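Local coordinates for putative secreted protein (Pseudomonas aeruginosa, PDB 3NPD), which is of unknown function but is a putative secreted protein, probably regulated by quorum sensing and possibly a virulence factor, at residues 80-92 with 101-113. Residues are numbered along the deposited sequence; the frame is centred on the assembly and turned at random. Where two conformers were deposited one is given.
With EDO (1,2-ethanediol), chain H.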
loop_
_atom_site.group_PDB
_atom_site.type_symbol
_atom_site.label_atom_id
_atom_site.label_comp_id
_atom_site.label_asym_id
_atom_site.label_seq_id
_atom_site.Cartn_x
_atom_site.Cartn_y
_atom_site.Cartn_z
ATOM N N ARG A 80 -6.946 6.067 -8.089
ATOM C CA ARG A 80 -8.351 6.433 -8.082
ATOM C C ARG A 80 -9.144 5.520 -9.046
ATOM O O ARG A 80 -10.259 5.129 -8.733
ATOM C CB ARG A 80 -8.540 7.892 -8.456
ATOM C CG ARG A 80 -8.179 8.893 -7.342
ATOM C CD ARG A 80 -8.419 10.329 -7.868
ATOM N NE ARG A 80 -9.839 10.704 -7.956
ATOM C CZ ARG A 80 -10.658 10.992 -6.926
ATOM N NH1 ARG A 80 -10.251 10.923 -5.646
ATOM N NH2 ARG A 80 -11.924 11.338 -7.180
ATOM N N GLN A 81 -8.541 5.181 -10.191
ATOM C CA GLN A 81 -9.177 4.262 -11.150
ATOM C C GLN A 81 -9.402 2.880 -10.533
ATOM O O GLN A 81 -10.398 2.220 -10.849
ATOM C CB GLN A 81 -8.366 4.115 -12.425
ATOM C CG GLN A 81 -8.303 5.356 -13.227
ATOM C CD GLN A 81 -7.281 5.330 -14.344
ATOM O OE1 GLN A 81 -6.593 4.343 -14.571
ATOM N NE2 GLN A 81 -7.178 6.450 -15.047
ATOM N N LEU A 82 -8.438 2.426 -9.719
ATOM C CA LEU A 82 -8.576 1.143 -9.060
ATOM C C LEU A 82 -9.677 1.170 -7.980
ATOM O O LEU A 82 -10.515 0.269 -7.901
ATOM C CB LEU A 82 -7.218 0.669 -8.505
ATOM C CG LEU A 82 -6.088 0.573 -9.538
ATOM C CD1 LEU A 82 -4.838 0.035 -8.821
ATOM C CD2 LEU A 82 -6.446 -0.310 -10.747
ATOM N N LEU A 83 -9.642 2.208 -7.163
ATOM C CA LEU A 83 -10.642 2.394 -6.115
ATOM C C LEU A 83 -12.038 2.522 -6.750
ATOM O O LEU A 83 -13.005 1.968 -6.217
ATOM C CB LEU A 83 -10.292 3.591 -5.207
ATOM C CG LEU A 83 -9.387 3.238 -4.020
ATOM C CD1 LEU A 83 -8.198 2.385 -4.398
ATOM C CD2 LEU A 83 -8.943 4.505 -3.296
ATOM N N ALA A 84 -12.115 3.154 -7.929
ATOM C CA ALA A 84 -13.371 3.298 -8.671
ATOM C C ALA A 84 -13.934 1.976 -9.217
ATOM O O ALA A 84 -15.057 1.914 -9.682
ATOM C CB ALA A 84 -13.204 4.344 -9.833
ATOM N N ARG A 85 -13.135 0.912 -9.166
ATOM C CA ARG A 85 -13.509 -0.434 -9.597
ATOM C C ARG A 85 -13.664 -1.421 -8.438
ATOM O O ARG A 85 -13.888 -2.615 -8.691
ATOM C CB ARG A 85 -12.510 -0.969 -10.647
ATOM C CG ARG A 85 -12.606 -0.179 -11.974
ATOM C CD ARG A 85 -11.366 -0.462 -12.888
ATOM N NE ARG A 85 -11.600 0.134 -14.207
ATOM C CZ ARG A 85 -11.544 1.437 -14.505
ATOM N NH1 ARG A 85 -11.244 2.344 -13.565
ATOM N NH2 ARG A 85 -11.799 1.852 -15.759
ATOM N N GLY A 86 -13.584 -0.917 -7.189
ATOM C CA GLY A 86 -13.842 -1.727 -6.008
ATOM C C GLY A 86 -12.585 -2.184 -5.319
ATOM O O GLY A 86 -12.684 -2.981 -4.390
ATOM N N ALA A 87 -11.421 -1.668 -5.732
ATOM C CA ALA A 87 -10.139 -2.097 -5.096
ATOM C C ALA A 87 -9.899 -1.355 -3.766
ATOM O O ALA A 87 -10.534 -0.342 -3.472
ATOM C CB ALA A 87 -8.907 -1.915 -6.016
ATOM N N ILE A 88 -8.996 -1.936 -2.980
ATOM C CA ILE A 88 -8.482 -1.324 -1.767
ATOM C C ILE A 88 -6.987 -1.172 -1.985
ATOM O O ILE A 88 -6.327 -2.108 -2.501
ATOM C CB ILE A 88 -8.751 -2.223 -0.547
ATOM C CG1 ILE A 88 -10.235 -2.228 -0.234
ATOM C CG2 ILE A 88 -7.937 -1.747 0.700
ATOM C CD1 ILE A 88 -10.640 -3.393 0.733
ATOM N N LEU A 89 -6.473 0.019 -1.682
ATOM C CA LEU A 89 -5.033 0.288 -1.637
ATOM C C LEU A 89 -4.598 0.066 -0.190
ATOM O O LEU A 89 -5.098 0.704 0.716
ATOM C CB LEU A 89 -4.677 1.701 -2.156
ATOM C CG LEU A 89 -3.976 1.745 -3.507
ATOM C CD1 LEU A 89 -2.594 0.997 -3.511
ATOM C CD2 LEU A 89 -4.999 1.219 -4.553
ATOM N N THR A 90 -3.615 -0.801 0.005
ATOM C CA THR A 90 -3.105 -1.130 1.328
ATOM C C THR A 90 -1.618 -0.817 1.402
ATOM O O THR A 90 -0.865 -1.259 0.534
ATOM C CB THR A 90 -3.308 -2.613 1.635
ATOM O OG1 THR A 90 -4.714 -2.857 1.622
ATOM C CG2 THR A 90 -2.691 -3.010 3.030
ATOM N N TYR A 91 -1.204 -0.106 2.445
ATOM C CA TYR A 91 0.210 0.132 2.749
ATOM C C TYR A 91 0.548 -0.711 3.940
ATOM O O TYR A 91 -0.042 -0.545 5.011
ATOM C CB TYR A 91 0.503 1.598 3.071
ATOM C CG TYR A 91 0.436 2.367 1.836
ATOM C CD1 TYR A 91 1.568 2.462 1.013
ATOM C CD2 TYR A 91 -0.762 2.883 1.384
ATOM C CE1 TYR A 91 1.522 3.078 -0.208
ATOM C CE2 TYR A 91 -0.825 3.533 0.158
ATOM C CZ TYR A 91 0.332 3.641 -0.631
ATOM O OH TYR A 91 0.313 4.285 -1.846
ATOM N N SER A 92 1.523 -1.606 3.776
ATOM C CA SER A 92 2.013 -2.462 4.851
ATOM C C SER A 92 3.455 -2.111 5.134
ATOM O O SER A 92 4.359 -2.424 4.350
ATOM C CB SER A 92 1.824 -3.948 4.494
ATOM O OG SER A 92 2.443 -4.787 5.451
ATOM N N PRO A 101 5.335 -5.680 12.351
ATOM C CA PRO A 101 4.496 -4.604 11.799
ATOM C C PRO A 101 4.742 -3.276 12.479
ATOM O O PRO A 101 5.044 -3.247 13.675
ATOM C CB PRO A 101 3.053 -5.092 12.056
ATOM C CG PRO A 101 3.179 -6.572 12.009
ATOM C CD PRO A 101 4.470 -6.814 12.783
ATOM N N VAL A 102 4.697 -2.218 11.683
ATOM C CA VAL A 102 4.807 -0.864 12.103
ATOM C C VAL A 102 3.462 -0.217 11.920
ATOM O O VAL A 102 2.925 0.347 12.872
ATOM C CB VAL A 102 5.891 -0.089 11.276
ATOM C CG1 VAL A 102 5.909 1.391 11.634
ATOM C CG2 VAL A 102 7.293 -0.745 11.515
ATOM N N ALA A 103 2.948 -0.257 10.701
ATOM C CA ALA A 103 1.650 0.307 10.403
ATOM C C ALA A 103 1.036 -0.384 9.212
ATOM O O ALA A 103 1.731 -0.791 8.316
ATOM C CB ALA A 103 1.730 1.810 10.129
ATOM N N THR A 104 -0.281 -0.475 9.193
ATOM C CA THR A 104 -1.010 -1.029 8.058
ATOM C C THR A 104 -2.200 -0.101 7.800
ATOM O O THR A 104 -3.074 0.045 8.659
ATOM C CB THR A 104 -1.440 -2.494 8.262
ATOM O OG1 THR A 104 -0.327 -3.255 8.762
ATOM C CG2 THR A 104 -1.865 -3.113 6.914
ATOM N N GLU A 105 -2.245 0.476 6.611
ATOM C CA GLU A 105 -3.273 1.497 6.319
ATOM C C GLU A 105 -3.957 1.142 4.992
ATOM O O GLU A 105 -3.294 1.018 3.948
ATOM C CB GLU A 105 -2.634 2.897 6.230
ATOM C CG GLU A 105 -2.093 3.394 7.581
ATOM C CD GLU A 105 -3.137 3.447 8.725
ATOM O OE1 GLU A 105 -4.338 3.633 8.452
ATOM O OE2 GLU A 105 -2.747 3.383 9.928
ATOM N N ARG A 106 -5.280 0.942 5.058
ATOM C CA ARG A 106 -6.090 0.599 3.900
ATOM C C ARG A 106 -7.005 1.744 3.516
ATOM O O ARG A 106 -7.619 2.434 4.383
ATOM C CB ARG A 106 -6.971 -0.598 4.196
ATOM C CG ARG A 106 -6.154 -1.803 4.558
ATOM C CD ARG A 106 -6.988 -3.063 4.842
ATOM N NE ARG A 106 -6.048 -4.162 5.087
ATOM C CZ ARG A 106 -5.396 -4.405 6.228
ATOM N NH1 ARG A 106 -5.563 -3.648 7.283
ATOM N NH2 ARG A 106 -4.500 -5.392 6.295
ATOM N N PHE A 107 -7.198 1.874 2.204
ATOM C CA PHE A 107 -8.023 2.921 1.632
ATOM C C PHE A 107 -8.925 2.363 0.559
ATOM O O PHE A 107 -8.446 1.651 -0.327
ATOM C CB PHE A 107 -7.160 4.031 1.004
ATOM C CG PHE A 107 -6.192 4.651 1.965
ATOM C CD1 PHE A 107 -4.904 4.053 2.189
ATOM C CD2 PHE A 107 -6.552 5.766 2.723
ATOM C CE1 PHE A 107 -4.023 4.612 3.124
ATOM C CE2 PHE A 107 -5.636 6.320 3.681
ATOM C CZ PHE A 107 -4.393 5.741 3.878
ATOM N N ASP A 108 -10.211 2.742 0.576
ATOM C CA ASP A 108 -11.165 2.410 -0.503
ATOM C C ASP A 108 -11.771 3.706 -1.029
ATOM O O ASP A 108 -11.371 4.806 -0.586
ATOM C CB ASP A 108 -12.193 1.332 -0.097
ATOM C CG ASP A 108 -13.199 1.779 0.985
ATOM O OD1 ASP A 108 -13.213 2.928 1.431
ATOM O OD2 ASP A 108 -13.990 0.897 1.405
ATOM N N ALA A 109 -12.675 3.606 -2.002
ATOM C CA ALA A 109 -13.359 4.783 -2.526
ATOM C C ALA A 109 -13.958 5.655 -1.410
ATOM O O ALA A 109 -13.793 6.875 -1.443
ATOM C CB ALA A 109 -14.458 4.395 -3.592
ATOM N N GLY A 110 -14.591 5.003 -0.422
ATOM C CA GLY A 110 -15.153 5.659 0.759
ATOM C C GLY A 110 -14.130 6.501 1.500
ATOM O O GLY A 110 -14.405 7.682 1.865
ATOM N N SER A 111 -12.948 5.936 1.726
ATOM C CA SER A 111 -11.844 6.667 2.383
ATOM C C SER A 111 -11.527 7.988 1.687
ATOM O O SER A 111 -11.324 9.020 2.328
ATOM C CB SER A 111 -10.552 5.829 2.411
ATOM O OG SER A 111 -10.760 4.531 2.928
ATOM N N CYS A 112 -11.533 7.967 0.366
ATOM C CA CYS A 112 -11.160 9.145 -0.410
ATOM C C CYS A 112 -12.202 10.256 -0.370
ATOM O O CYS A 112 -11.842 11.450 -0.384
ATOM C CB CYS A 112 -10.701 8.743 -1.817
ATOM S SG CYS A 112 -9.186 7.813 -1.706
ATOM N N ARG A 113 -13.461 9.871 -0.236
ATOM C CA ARG A 113 -14.547 10.842 -0.059
ATOM C C ARG A 113 -14.447 11.509 1.298
ATOM O O ARG A 113 -14.569 12.721 1.394
ATOM C CB ARG A 113 -15.912 10.182 -0.147
ATOM C CG ARG A 113 -16.239 9.642 -1.488
ATOM C CD ARG A 113 -17.721 9.506 -1.553
ATOM N NE ARG A 113 -18.104 8.203 -1.061
ATOM C CZ ARG A 113 -18.536 7.909 0.157
ATOM N NH1 ARG A 113 -18.709 8.834 1.120
ATOM N NH2 ARG A 113 -18.837 6.637 0.373
HETATM C C1 EDO H . -11.796 6.818 6.265
HETATM O O1 EDO H . -10.426 6.814 5.820
HETATM C C2 EDO H . -12.244 5.411 6.556
HETATM O O2 EDO H . -12.203 4.638 5.344
HETATM O O HOH W 1 -12.896 1.060 -3.604
HETATM O O HOH W 2 2.191 -3.846 8.170
#
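Leu89 and Phe107 exchange two backbone hydrogen bonds, and Tyr91 and Glu105 do the same, Tyr91 N reaching Glu105 O at 2.8 Å in a nearly straight bond (172°); strands 88-95 and 101-107 thus form an antiparallel hairpin. Arg106 lies alongside Thr90, a non-hydrogen-bonded pair. Arg106 CB meets Ile88 CG2 at 3.8 Å. With CG anti to the carbonyl carbon (chi1 -60°), the arginine chain passes the Thr90 hydroxyl, Arg106 CG coming 3.4 Å from Thr90 OG1; CD stays near the same oxygen, and extension to NE leaves Thr90 CG2 over one guanidinium face. Gln43 OE1 ties the pair together, hydrogen-bonded to both Thr90 OG1 and Arg106 NE. Among the residues turned to the other face, the Tyr91 and Phe107 side chains cross at about a right angle, Tyr91 CD2 to Phe107 CE1 4.1 Å. Beyond the strand, Asp108 and Ser111 make a capping box that starts helix 109-112: Asp108 OD1 accepts from Ser111 N, and Ser111 OG from Asp108 N. In one of its two conformers Leu83 puts CD2 3.7 Å from Cys112 SG, which is disulfide-bonded to Cys74. One water joins Leu83 O, Ala87 O and Ala109 N, linking the Schellman motif that ends helix 77-83 at Gly86 to the new helix. Strand 88-95 continues the sheet to strand 43-50, strand 101-107 forms one edge, and helix 62-74 covers the Tyr91-Phe107 face, where Arg66 makes a cation-pi contact with Phe107 and a salt bridge to Glu105.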